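PDB 6WCT: guanylate kinase from Stenotrophomonas maltophilia, which catalyses the ATP-dependent phosphorylation of GMP to GDP and so probably serves to recycle GMP and, indirectly, cGMP. Local coordinates for residues D86-H94 with L117-V127; S52-M60 with Q68-F78. All coordinates share one frame; numbering follows the deposited sequence.

Interaction 1: residues D86-H94 with L117-V127; sequences DFFEHAWVH and LEIDWQGAQQV. With 5GP (guanosine-5'-monophosphate), chain E.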
loop_
_atom_site.group_PDB
_atom_site.type_symbol
_atom_site.label_atom_id
_atom_site.label_comp_id
_atom_site.label_asym_id
_atom_site.label_seq_id
_atom_site.Cartn_x
_atom_site.Cartn_y
_atom_site.Cartn_z
ATOM N N ASP A 86 -32.529 0.956 3.518
ATOM C CA ASP A 86 -31.897 -0.123 2.764
ATOM C C ASP A 86 -30.448 0.168 2.364
ATOM O O ASP A 86 -29.717 -0.768 2.029
ATOM C CB ASP A 86 -32.706 -0.409 1.491
ATOM C CG ASP A 86 -34.133 -0.878 1.787
ATOM O OD1 ASP A 86 -34.362 -1.494 2.850
ATOM O OD2 ASP A 86 -35.031 -0.614 0.960
ATOM N N PHE A 87 -29.997 1.418 2.402
ATOM C CA PHE A 87 -28.691 1.758 1.840
ATOM C C PHE A 87 -27.605 1.881 2.906
ATOM O O PHE A 87 -27.761 2.619 3.886
ATOM C CB PHE A 87 -28.784 3.045 1.027
ATOM C CG PHE A 87 -29.542 2.873 -0.245
ATOM C CD1 PHE A 87 -29.091 2.005 -1.222
ATOM C CD2 PHE A 87 -30.728 3.563 -0.451
ATOM C CE1 PHE A 87 -29.799 1.837 -2.389
ATOM C CE2 PHE A 87 -31.440 3.400 -1.611
ATOM C CZ PHE A 87 -30.981 2.529 -2.584
ATOM N N PHE A 88 -26.498 1.169 2.684
ATOM C CA PHE A 88 -25.287 1.349 3.482
ATOM C C PHE A 88 -24.761 2.778 3.363
ATOM O O PHE A 88 -24.426 3.424 4.363
ATOM C CB PHE A 88 -24.252 0.319 3.013
ATOM C CG PHE A 88 -22.931 0.383 3.719
ATOM C CD1 PHE A 88 -22.811 0.010 5.045
ATOM C CD2 PHE A 88 -21.786 0.755 3.023
ATOM C CE1 PHE A 88 -21.577 0.055 5.681
ATOM C CE2 PHE A 88 -20.551 0.795 3.647
ATOM C CZ PHE A 88 -20.444 0.446 4.978
ATOM N N GLU A 89 -24.682 3.279 2.137
ATOM C CA GLU A 89 -24.432 4.674 1.830
ATOM C C GLU A 89 -25.241 4.999 0.590
ATOM O O GLU A 89 -25.547 4.120 -0.222
ATOM C CB GLU A 89 -22.939 4.981 1.583
ATOM C CG GLU A 89 -22.288 4.240 0.383
ATOM C CD GLU A 89 -22.663 4.793 -1.002
ATOM O OE1 GLU A 89 -22.763 3.998 -1.971
ATOM O OE2 GLU A 89 -22.865 6.011 -1.136
ATOM N N HIS A 90 -25.585 6.266 0.442
ATOM C CA HIS A 90 -26.263 6.688 -0.769
ATOM C C HIS A 90 -26.006 8.167 -0.927
ATOM O O HIS A 90 -25.689 8.864 0.037
ATOM C CB HIS A 90 -27.760 6.373 -0.725
ATOM C CG HIS A 90 -28.527 7.242 0.219
ATOM N ND1 HIS A 90 -28.651 6.948 1.557
ATOM C CD2 HIS A 90 -29.200 8.400 0.021
ATOM C CE1 HIS A 90 -29.380 7.883 2.144
ATOM N NE2 HIS A 90 -29.726 8.775 1.233
ATOM N N ALA A 91 -26.110 8.631 -2.162
ATOM C CA ALA A 91 -25.793 10.021 -2.411
ATOM C C ALA A 91 -26.479 10.475 -3.686
ATOM O O ALA A 91 -26.776 9.681 -4.581
ATOM C CB ALA A 91 -24.281 10.233 -2.498
ATOM N N TRP A 92 -26.695 11.776 -3.749
ATOM C CA TRP A 92 -27.209 12.450 -4.927
ATOM C C TRP A 92 -26.006 12.756 -5.797
ATOM O O TRP A 92 -25.189 13.616 -5.457
ATOM C CB TRP A 92 -27.957 13.715 -4.509
ATOM C CG TRP A 92 -28.730 14.426 -5.582
ATOM C CD1 TRP A 92 -28.390 15.592 -6.196
ATOM C CD2 TRP A 92 -29.986 14.019 -6.157
ATOM N NE1 TRP A 92 -29.355 15.942 -7.116
ATOM C CE2 TRP A 92 -30.342 14.990 -7.114
ATOM C CE3 TRP A 92 -30.835 12.923 -5.960
ATOM C CZ2 TRP A 92 -31.516 14.906 -7.871
ATOM C CZ3 TRP A 92 -32.003 12.840 -6.714
ATOM C CH2 TRP A 92 -32.330 13.827 -7.656
ATOM N N VAL A 93 -25.877 12.042 -6.905
ATOM C CA VAL A 93 -24.675 12.100 -7.721
ATOM C C VAL A 93 -25.102 12.641 -9.071
ATOM O O VAL A 93 -25.835 11.971 -9.814
ATOM C CB VAL A 93 -24.013 10.719 -7.861
ATOM C CG1 VAL A 93 -22.795 10.788 -8.777
ATOM C CG2 VAL A 93 -23.644 10.172 -6.495
ATOM N N HIS A 94 -24.662 13.859 -9.380
ATOM C CA HIS A 94 -24.898 14.470 -10.683
ATOM C C HIS A 94 -26.384 14.465 -11.049
ATOM O O HIS A 94 -26.767 14.219 -12.194
ATOM C CB HIS A 94 -24.044 13.755 -11.723
ATOM C CG HIS A 94 -22.605 13.677 -11.318
ATOM N ND1 HIS A 94 -22.013 14.635 -10.518
ATOM C CD2 HIS A 94 -21.664 12.727 -11.532
ATOM C CE1 HIS A 94 -20.753 14.301 -10.297
ATOM N NE2 HIS A 94 -20.516 13.147 -10.900
ATOM N N LEU A 117 -16.150 -1.345 -3.354
ATOM C CA LEU A 117 -17.199 -0.417 -3.773
ATOM C C LEU A 117 -16.642 0.563 -4.802
ATOM O O LEU A 117 -15.576 1.142 -4.583
ATOM C CB LEU A 117 -17.750 0.369 -2.577
ATOM C CG LEU A 117 -18.215 -0.412 -1.345
ATOM C CD1 LEU A 117 -18.704 0.513 -0.220
ATOM C CD2 LEU A 117 -19.292 -1.473 -1.712
ATOM N N GLU A 118 -17.398 0.808 -5.880
ATOM C CA GLU A 118 -17.046 1.806 -6.892
ATOM C C GLU A 118 -18.018 2.960 -6.702
ATOM O O GLU A 118 -19.128 2.944 -7.237
ATOM C CB GLU A 118 -17.133 1.233 -8.303
ATOM C CG GLU A 118 -16.195 0.080 -8.507
ATOM C CD GLU A 118 -16.219 -0.483 -9.937
ATOM O OE1 GLU A 118 -15.987 -1.688 -10.087
ATOM O OE2 GLU A 118 -16.495 0.262 -10.895
ATOM N N ILE A 119 -17.617 3.956 -5.902
ATOM C CA ILE A 119 -18.542 5.010 -5.498
ATOM C C ILE A 119 -17.858 6.368 -5.525
ATOM O O ILE A 119 -16.633 6.469 -5.530
ATOM C CB ILE A 119 -19.114 4.727 -4.099
ATOM C CG1 ILE A 119 -17.981 4.766 -3.080
ATOM C CG2 ILE A 119 -19.857 3.340 -4.099
ATOM C CD1 ILE A 119 -18.427 4.444 -1.645
ATOM N N ASP A 120 -18.667 7.424 -5.491
ATOM C CA ASP A 120 -18.122 8.765 -5.626
ATOM C C ASP A 120 -17.560 9.232 -4.285
ATOM O O ASP A 120 -17.528 8.489 -3.295
ATOM C CB ASP A 120 -19.184 9.732 -6.147
ATOM C CG ASP A 120 -20.068 10.288 -5.039
ATOM O OD1 ASP A 120 -20.438 9.502 -4.146
ATOM O OD2 ASP A 120 -20.368 11.513 -5.043
ATOM N N TRP A 121 -17.078 10.475 -4.258
ATOM C CA TRP A 121 -16.461 10.981 -3.042
ATOM C C TRP A 121 -17.467 11.133 -1.920
ATOM O O TRP A 121 -17.106 10.951 -0.751
ATOM C CB TRP A 121 -15.767 12.312 -3.304
ATOM C CG TRP A 121 -16.663 13.457 -3.730
ATOM C CD1 TRP A 121 -16.967 13.818 -5.007
ATOM C CD2 TRP A 121 -17.354 14.388 -2.874
ATOM N NE1 TRP A 121 -17.798 14.914 -5.004
ATOM C CE2 TRP A 121 -18.054 15.281 -3.710
ATOM C CE3 TRP A 121 -17.455 14.542 -1.493
ATOM C CZ2 TRP A 121 -18.830 16.333 -3.209
ATOM C CZ3 TRP A 121 -18.252 15.591 -0.986
ATOM C CH2 TRP A 121 -18.926 16.461 -1.847
ATOM N N GLN A 122 -18.710 11.508 -2.248
ATOM C CA GLN A 122 -19.740 11.648 -1.222
ATOM C C GLN A 122 -19.993 10.312 -0.554
ATOM O O GLN A 122 -20.084 10.222 0.671
ATOM C CB GLN A 122 -21.033 12.178 -1.833
ATOM C CG GLN A 122 -20.941 13.522 -2.481
ATOM C CD GLN A 122 -22.201 13.845 -3.252
ATOM O OE1 GLN A 122 -23.024 14.643 -2.809
ATOM N NE2 GLN A 122 -22.368 13.206 -4.414
ATOM N N GLY A 123 -20.136 9.258 -1.361
ATOM C CA GLY A 123 -20.297 7.933 -0.797
ATOM C C GLY A 123 -19.080 7.497 -0.006
ATOM O O GLY A 123 -19.213 6.974 1.104
ATOM N N ALA A 124 -17.877 7.758 -0.538
ATOM C CA ALA A 124 -16.653 7.364 0.161
ATOM C C ALA A 124 -16.572 7.992 1.546
ATOM O O ALA A 124 -16.084 7.362 2.488
ATOM C CB ALA A 124 -15.415 7.758 -0.633
ATOM N N GLN A 125 -16.995 9.254 1.668
ATOM C CA GLN A 125 -16.977 9.925 2.963
ATOM C C GLN A 125 -17.931 9.262 3.942
ATOM O O GLN A 125 -17.601 9.099 5.123
ATOM C CB GLN A 125 -17.329 11.398 2.800
ATOM C CG GLN A 125 -16.232 12.184 2.133
ATOM C CD GLN A 125 -16.445 13.667 2.284
ATOM O OE1 GLN A 125 -17.481 14.115 2.798
ATOM N NE2 GLN A 125 -15.462 14.445 1.844
ATOM N N GLN A 126 -19.139 8.909 3.489
ATOM C CA GLN A 126 -20.056 8.197 4.383
ATOM C C GLN A 126 -19.465 6.863 4.805
ATOM O O GLN A 126 -19.596 6.458 5.962
ATOM C CB GLN A 126 -21.429 7.991 3.740
ATOM C CG GLN A 126 -22.144 9.269 3.354
ATOM C CD GLN A 126 -23.381 9.008 2.510
ATOM O OE1 GLN A 126 -24.108 8.035 2.736
ATOM N NE2 GLN A 126 -23.639 9.891 1.545
ATOM N N VAL A 127 -18.806 6.160 3.881
ATOM C CA VAL A 127 -18.252 4.857 4.227
ATOM C C VAL A 127 -17.111 5.008 5.220
ATOM O O VAL A 127 -17.006 4.230 6.176
ATOM C CB VAL A 127 -17.796 4.092 2.965
ATOM C CG1 VAL A 127 -17.093 2.814 3.368
ATOM C CG2 VAL A 127 -18.983 3.759 2.069
HETATM P P 5GP E . -22.072 6.981 -13.670
HETATM O O1P 5GP E . -22.195 5.487 -13.841
HETATM O O2P 5GP E . -21.400 7.714 -14.830
HETATM O O3P 5GP E . -23.362 7.683 -13.324
HETATM O "O5'" 5GP E . -21.189 7.233 -12.391
HETATM C "C5'" 5GP E . -21.208 8.486 -11.739
HETATM C "C4'" 5GP E . -20.480 8.398 -10.432
HETATM O "O4'" 5GP E . -21.331 7.730 -9.463
HETATM C "C3'" 5GP E . -19.177 7.578 -10.487
HETATM O "O3'" 5GP E . -18.157 8.233 -9.744
HETATM C "C2'" 5GP E . -19.543 6.299 -9.749
HETATM O "O2'" 5GP E . -18.462 5.646 -9.122
HETATM C "C1'" 5GP E . -20.545 6.825 -8.740
HETATM N N9 5GP E . -21.390 5.795 -8.160
HETATM C C8 5GP E . -21.683 4.577 -8.715
HETATM N N7 5GP E . -22.296 3.770 -7.890
HETATM C C5 5GP E . -22.428 4.509 -6.725
HETATM C C6 5GP E . -22.958 4.156 -5.471
HETATM O O6 5GP E . -23.434 3.066 -5.160
HETATM N N1 5GP E . -22.852 5.182 -4.548
HETATM C C2 5GP E . -22.294 6.411 -4.800
HETATM N N2 5GP E . -22.246 7.282 -3.784
HETATM N N3 5GP E . -21.792 6.754 -5.982
HETATM C C4 5GP E . -21.885 5.765 -6.887
#
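Gln126 meets the backbone of His90 with both ends of its amide. NE2 donates to His90 O at 2.7 Å, and that oxygen lies nearly in the plane of the Gln126 amide. Gln126 OE1 takes the N-H of His90 in a longer bond, 3.3 Å from His90 N. The two bonds to one residue fix the rotation of the amide. One helical turn earlier, Gln122 reaches the same strand. Gln122 NE2 donates to Trp92 O at 3.0 Å, from well above the plane of that carbonyl. Gln122 NE2 also donates to Asp120 OD2 on the syn side, 2.7 Å away. Between these amides Ala91 CB rests against Gln122 CB.

Glu89 turns toward GMP. Its CG sits between the backbone N and the carbonyl carbon (chi1 62°), and a bend at chi2 brings the Glu89 carboxylate to Gly123, with OE2 3.2 Å from Gly123 CA. This is the guanine site of guanylate kinase, a member of the P-loop NTPase clan. Strand 90-93 runs nearly antiparallel to helix 121-127, and GMP lies beside both. Glu89 OE1 accepts from N1 of GMP at 2.8 Å, and OE2 accepts from N2. Asp120 OD1 takes N2 as well, and it also caps the helix by accepting from Gly123 N at 2.8 Å. The exocyclic amino group is therefore held by two carboxylates, a pattern that reads guanine. Thr100 gives Glu89 OE1 a further hydrogen bond.

At the far end, the Phe88 ring crosses Val127 at about a right angle, with CE2 3.7 Å from CG2.

Interaction 2: residues S52-M60 with Q68-F78; sequences SISFTSRAM and QHYHFVSAEKF. With 5GP (guanosine-5'-monophosphate), chain E.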
loop_
_atom_site.group_PDB
_atom_site.type_symbol
_atom_site.label_atom_id
_atom_site.label_comp_id
_atom_site.label_asym_id
_atom_site.label_seq_id
_atom_site.Cartn_x
_atom_site.Cartn_y
_atom_site.Cartn_z
ATOM N N SER A 52 -19.516 -5.066 -5.652
ATOM C CA SER A 52 -20.893 -4.712 -5.331
ATOM C C SER A 52 -21.561 -4.021 -6.519
ATOM O O SER A 52 -20.962 -3.166 -7.166
ATOM C CB SER A 52 -20.943 -3.800 -4.105
ATOM O OG SER A 52 -22.232 -3.261 -3.950
ATOM N N ILE A 53 -22.808 -4.374 -6.790
ATOM C CA ILE A 53 -23.607 -3.725 -7.825
ATOM C C ILE A 53 -24.467 -2.647 -7.169
ATOM O O ILE A 53 -25.312 -2.947 -6.316
ATOM C CB ILE A 53 -24.477 -4.735 -8.582
ATOM C CG1 ILE A 53 -23.623 -5.884 -9.123
ATOM C CG2 ILE A 53 -25.252 -4.020 -9.708
ATOM C CD1 ILE A 53 -22.564 -5.435 -10.077
ATOM N N SER A 54 -24.248 -1.395 -7.556
ATOM C CA SER A 54 -24.977 -0.273 -6.988
ATOM C C SER A 54 -26.396 -0.186 -7.546
ATOM O O SER A 54 -26.717 -0.736 -8.602
ATOM C CB SER A 54 -24.245 1.043 -7.285
ATOM O OG SER A 54 -22.981 1.076 -6.656
ATOM N N PHE A 55 -27.255 0.488 -6.788
ATOM C CA PHE A 55 -28.562 0.953 -7.230
ATOM C C PHE A 55 -28.427 2.378 -7.761
ATOM O O PHE A 55 -27.575 3.140 -7.310
ATOM C CB PHE A 55 -29.570 0.922 -6.071
ATOM C CG PHE A 55 -30.084 -0.453 -5.757
ATOM C CD1 PHE A 55 -29.314 -1.348 -5.028
ATOM C CD2 PHE A 55 -31.323 -0.857 -6.208
ATOM C CE1 PHE A 55 -29.764 -2.612 -4.769
ATOM C CE2 PHE A 55 -31.791 -2.125 -5.943
ATOM C CZ PHE A 55 -30.999 -3.007 -5.233
ATOM N N THR A 56 -29.253 2.728 -8.748
ATOM C CA THR A 56 -29.286 4.100 -9.232
ATOM C C THR A 56 -30.659 4.373 -9.807
ATOM O O THR A 56 -31.292 3.479 -10.375
ATOM C CB THR A 56 -28.225 4.374 -10.308
ATOM O OG1 THR A 56 -28.214 5.762 -10.629
ATOM C CG2 THR A 56 -28.557 3.613 -11.586
ATOM N N SER A 57 -31.121 5.613 -9.652
ATOM C CA SER A 57 -32.352 6.035 -10.296
ATOM C C SER A 57 -32.096 6.783 -11.593
ATOM O O SER A 57 -33.053 7.226 -12.231
ATOM C CB SER A 57 -33.197 6.894 -9.347
ATOM O OG SER A 57 -32.548 8.126 -9.051
ATOM N N ARG A 58 -30.836 6.958 -11.984
ATOM C CA ARG A 58 -30.559 7.596 -13.261
ATOM C C ARG A 58 -30.996 6.687 -14.407
ATOM O O ARG A 58 -31.124 5.466 -14.260
ATOM C CB ARG A 58 -29.079 7.968 -13.387
ATOM C CG ARG A 58 -28.116 6.845 -13.775
ATOM C CD ARG A 58 -27.017 7.463 -14.635
ATOM N NE ARG A 58 -25.777 6.698 -14.746
ATOM C CZ ARG A 58 -25.621 5.657 -15.554
ATOM N NH1 ARG A 58 -26.642 5.228 -16.290
ATOM N NH2 ARG A 58 -24.451 5.040 -15.627
ATOM N N ALA A 59 -31.280 7.308 -15.546
ATOM C CA ALA A 59 -31.713 6.569 -16.725
ATOM C C ALA A 59 -30.575 5.717 -17.278
ATOM O O ALA A 59 -29.403 6.082 -17.207
ATOM C CB ALA A 59 -32.231 7.530 -17.801
ATOM N N MET A 60 -30.940 4.574 -17.847
ATOM C CA MET A 60 -29.969 3.679 -18.457
ATOM C C MET A 60 -29.349 4.326 -19.687
ATOM O O MET A 60 -30.031 4.982 -20.477
ATOM C CB MET A 60 -30.661 2.376 -18.869
ATOM C CG MET A 60 -31.070 1.473 -17.718
ATOM S SD MET A 60 -31.871 -0.027 -18.318
ATOM C CE MET A 60 -30.407 -0.927 -18.807
ATOM N N GLN A 68 -26.545 -5.806 -14.229
ATOM C CA GLN A 68 -25.120 -6.012 -14.473
ATOM C C GLN A 68 -24.304 -4.784 -14.084
ATOM O O GLN A 68 -23.472 -4.854 -13.182
ATOM C CB GLN A 68 -24.900 -6.400 -15.940
ATOM C CG GLN A 68 -23.448 -6.551 -16.328
ATOM C CD GLN A 68 -23.267 -6.993 -17.766
ATOM O OE1 GLN A 68 -24.184 -7.543 -18.389
ATOM N NE2 GLN A 68 -22.084 -6.748 -18.305
ATOM N N HIS A 69 -24.476 -3.653 -14.771
ATOM C CA HIS A 69 -23.718 -2.456 -14.408
ATOM C C HIS A 69 -24.310 -1.745 -13.204
ATOM O O HIS A 69 -23.562 -1.164 -12.402
ATOM C CB HIS A 69 -23.640 -1.503 -15.602
ATOM C CG HIS A 69 -23.153 -2.162 -16.855
ATOM N ND1 HIS A 69 -23.993 -2.826 -17.723
ATOM C CD2 HIS A 69 -21.903 -2.307 -17.356
ATOM C CE1 HIS A 69 -23.286 -3.325 -18.720
ATOM N NE2 HIS A 69 -22.014 -3.030 -18.520
ATOM N N TYR A 70 -25.634 -1.788 -13.067
ATOM C CA TYR A 70 -26.352 -1.178 -11.958
ATOM C C TYR A 70 -27.643 -1.951 -11.769
ATOM O O TYR A 70 -28.137 -2.598 -12.692
ATOM C CB TYR A 70 -26.704 0.306 -12.223
ATOM C CG TYR A 70 -25.581 1.324 -12.133
ATOM C CD1 TYR A 70 -25.241 1.890 -10.924
ATOM C CD2 TYR A 70 -24.854 1.706 -13.260
ATOM C CE1 TYR A 70 -24.217 2.842 -10.825
ATOM C CE2 TYR A 70 -23.815 2.650 -13.176
ATOM C CZ TYR A 70 -23.510 3.206 -11.940
ATOM O OH TYR A 70 -22.515 4.140 -11.793
ATOM N N HIS A 71 -28.234 -1.812 -10.596
ATOM C CA HIS A 71 -29.652 -2.108 -10.448
ATOM C C HIS A 71 -30.377 -0.785 -10.681
ATOM O O HIS A 71 -30.384 0.095 -9.817
ATOM C CB HIS A 71 -29.950 -2.698 -9.076
ATOM C CG HIS A 71 -29.260 -4.001 -8.820
ATOM N ND1 HIS A 71 -29.598 -5.164 -9.479
ATOM C CD2 HIS A 71 -28.229 -4.320 -8.002
ATOM C CE1 HIS A 71 -28.821 -6.148 -9.059
ATOM N NE2 HIS A 71 -27.982 -5.662 -8.162
ATOM N N PHE A 72 -30.955 -0.626 -11.865
ATOM C CA PHE A 72 -31.663 0.600 -12.196
ATOM C C PHE A 72 -33.073 0.532 -11.645
ATOM O O PHE A 72 -33.807 -0.411 -11.932
ATOM C CB PHE A 72 -31.721 0.821 -13.701
ATOM C CG PHE A 72 -30.383 1.031 -14.337
ATOM C CD1 PHE A 72 -29.656 -0.054 -14.809
ATOM C CD2 PHE A 72 -29.862 2.310 -14.484
ATOM C CE1 PHE A 72 -28.414 0.132 -15.409
ATOM C CE2 PHE A 72 -28.617 2.512 -15.083
ATOM C CZ PHE A 72 -27.893 1.429 -15.546
ATOM N N VAL A 73 -33.452 1.522 -10.843
ATOM C CA VAL A 73 -34.792 1.592 -10.285
ATOM C C VAL A 73 -35.328 3.001 -10.501
ATOM O O VAL A 73 -34.626 3.893 -10.973
ATOM C CB VAL A 73 -34.826 1.219 -8.796
ATOM C CG1 VAL A 73 -34.398 -0.225 -8.623
ATOM C CG2 VAL A 73 -33.970 2.183 -7.978
ATOM N N SER A 74 -36.603 3.183 -10.180
ATOM C CA SER A 74 -37.191 4.504 -10.271
ATOM C C SER A 74 -36.691 5.368 -9.120
ATOM O O SER A 74 -36.171 4.866 -8.120
ATOM C CB SER A 74 -38.713 4.412 -10.234
ATOM O OG SER A 74 -39.157 4.043 -8.939
ATOM N N ALA A 75 -36.827 6.687 -9.281
ATOM C CA ALA A 75 -36.479 7.580 -8.182
ATOM C C ALA A 75 -37.377 7.323 -6.979
ATOM O O ALA A 75 -36.905 7.298 -5.835
ATOM C CB ALA A 75 -36.568 9.036 -8.631
ATOM N N GLU A 76 -38.671 7.077 -7.228
ATOM C CA GLU A 76 -39.603 6.794 -6.141
ATOM C C GLU A 76 -39.218 5.517 -5.410
ATOM O O GLU A 76 -39.235 5.469 -4.175
ATOM C CB GLU A 76 -41.030 6.683 -6.689
ATOM N N LYS A 77 -38.852 4.471 -6.153
ATOM C CA LYS A 77 -38.406 3.245 -5.505
ATOM C C LYS A 77 -37.118 3.478 -4.731
ATOM O O LYS A 77 -36.963 2.994 -3.604
ATOM C CB LYS A 77 -38.190 2.148 -6.538
ATOM C CG LYS A 77 -37.614 0.864 -5.964
ATOM C CD LYS A 77 -38.601 0.180 -5.025
ATOM C CE LYS A 77 -38.086 -1.193 -4.608
ATOM N NZ LYS A 77 -39.051 -1.948 -3.760
ATOM N N PHE A 78 -36.172 4.204 -5.328
ATOM C CA PHE A 78 -34.925 4.477 -4.629
ATOM C C PHE A 78 -35.186 5.248 -3.345
ATOM O O PHE A 78 -34.670 4.888 -2.281
ATOM C CB PHE A 78 -33.968 5.245 -5.531
ATOM C CG PHE A 78 -32.561 5.252 -5.033
ATOM C CD1 PHE A 78 -32.198 6.048 -3.948
ATOM C CD2 PHE A 78 -31.598 4.471 -5.639
ATOM C CE1 PHE A 78 -30.899 6.059 -3.479
ATOM C CE2 PHE A 78 -30.287 4.483 -5.175
ATOM C CZ PHE A 78 -29.944 5.276 -4.092
HETATM P P 5GP E . -22.072 6.981 -13.670
HETATM O O1P 5GP E . -22.195 5.487 -13.841
HETATM O O2P 5GP E . -21.400 7.714 -14.830
HETATM O O3P 5GP E . -23.362 7.683 -13.324
HETATM O "O5'" 5GP E . -21.189 7.233 -12.391
HETATM C "C5'" 5GP E . -21.208 8.486 -11.739
HETATM C "C4'" 5GP E . -20.480 8.398 -10.432
HETATM O "O4'" 5GP E . -21.331 7.730 -9.463
HETATM C "C3'" 5GP E . -19.177 7.578 -10.487
HETATM O "O3'" 5GP E . -18.157 8.233 -9.744
HETATM C "C2'" 5GP E . -19.543 6.299 -9.749
HETATM O "O2'" 5GP E . -18.462 5.646 -9.122
HETATM C "C1'" 5GP E . -20.545 6.825 -8.740
HETATM N N9 5GP E . -21.390 5.795 -8.160
HETATM C C8 5GP E . -21.683 4.577 -8.715
HETATM N N7 5GP E . -22.296 3.770 -7.890
HETATM C C5 5GP E . -22.428 4.509 -6.725
HETATM C C6 5GP E . -22.958 4.156 -5.471
HETATM O O6 5GP E . -23.434 3.066 -5.160
HETATM N N1 5GP E . -22.852 5.182 -4.548
HETATM C C2 5GP E . -22.294 6.411 -4.800
HETATM N N2 5GP E . -22.246 7.282 -3.784
HETATM N N3 5GP E . -21.792 6.754 -5.982
HETATM C C4 5GP E . -21.885 5.765 -6.887
HETATM O O HOH W 1 -22.502 -0.882 -9.906
HETATM O O HOH W 2 -33.244 3.872 -13.429
#
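Tyr70 and Arg58 meet beside the GMP phosphate, their side chains crossing at about a right angle. Arg58 NH2 lies 3.5 Å from Tyr70 CE2, with the guanidinium and ring planes 67° apart. Both bind O1P: Arg58 NH2 at 2.9 Å, and Tyr70 OH in a very short hydrogen bond. Arg58 NE adds a nearly straight bond to O3P, so two edge nitrogens of the guanidinium grip the phosphate. Ser54 OG donates to the guanine O6.

The second shell holds these groups in place. Arg58 NH2 also forms a salt bridge with Glu64, and NH1 donates to Ala59 O. Thr56 OG1 accepts from Arg58 N in an ST turn and also bonds Trp97 O. With Thr56 OG1 anti to the backbone N (chi1 -174°), CG2 packs 3.4 Å from Phe72 CD2. The Phe72 ring is covered on opposite faces: Tyr70 CB lies toward the rim of one, while Met60 CG sits 3.4 Å from the ring centroid on the other. Met60 SD adds a Met-aromatic contact.

Thr56 and Phe72 sit on paired parallel strands, 55-56 and 71-72. His71 N bonds Ser54 O at 2.7 Å, Thr56 N bonds His71 O, and Val73 N bonds Thr56 O. His71 CB lies over one face of the Phe55 ring. Strand 55-56 is flanked by edge strand 71-72 and by antiparallel strand 96-101. Helix 75-83, N-capped by Ser74, sends Phe78 against Phe55 and Trp97.

Interactions 1 and 2 bind different parts of one GMP molecule. Residues 86-94 and 117-127 read the N1 and N2 edge of guanine. Residues 52-60 and 68-78 hold O6 and the phosphate. The two centres are 13 Å apart, yet the contacts touch directly. Phe87 CE2 lies 3.3 Å from Phe78 CE1, and these rings stack. Phe87 CE1 also lies 3.8 Å from Phe55 CB, and Leu117 CD2 is 3.7 Å from Ser52 CB. Helix 75-83 leads in sequence from interaction 2 to strand 87-93. In the mixed sheet, strand 96-101 lies between strands 87-93 and 55-56, with 71-72 at the other edge. Ser31, Arg61 and Glu172 also bind GMP.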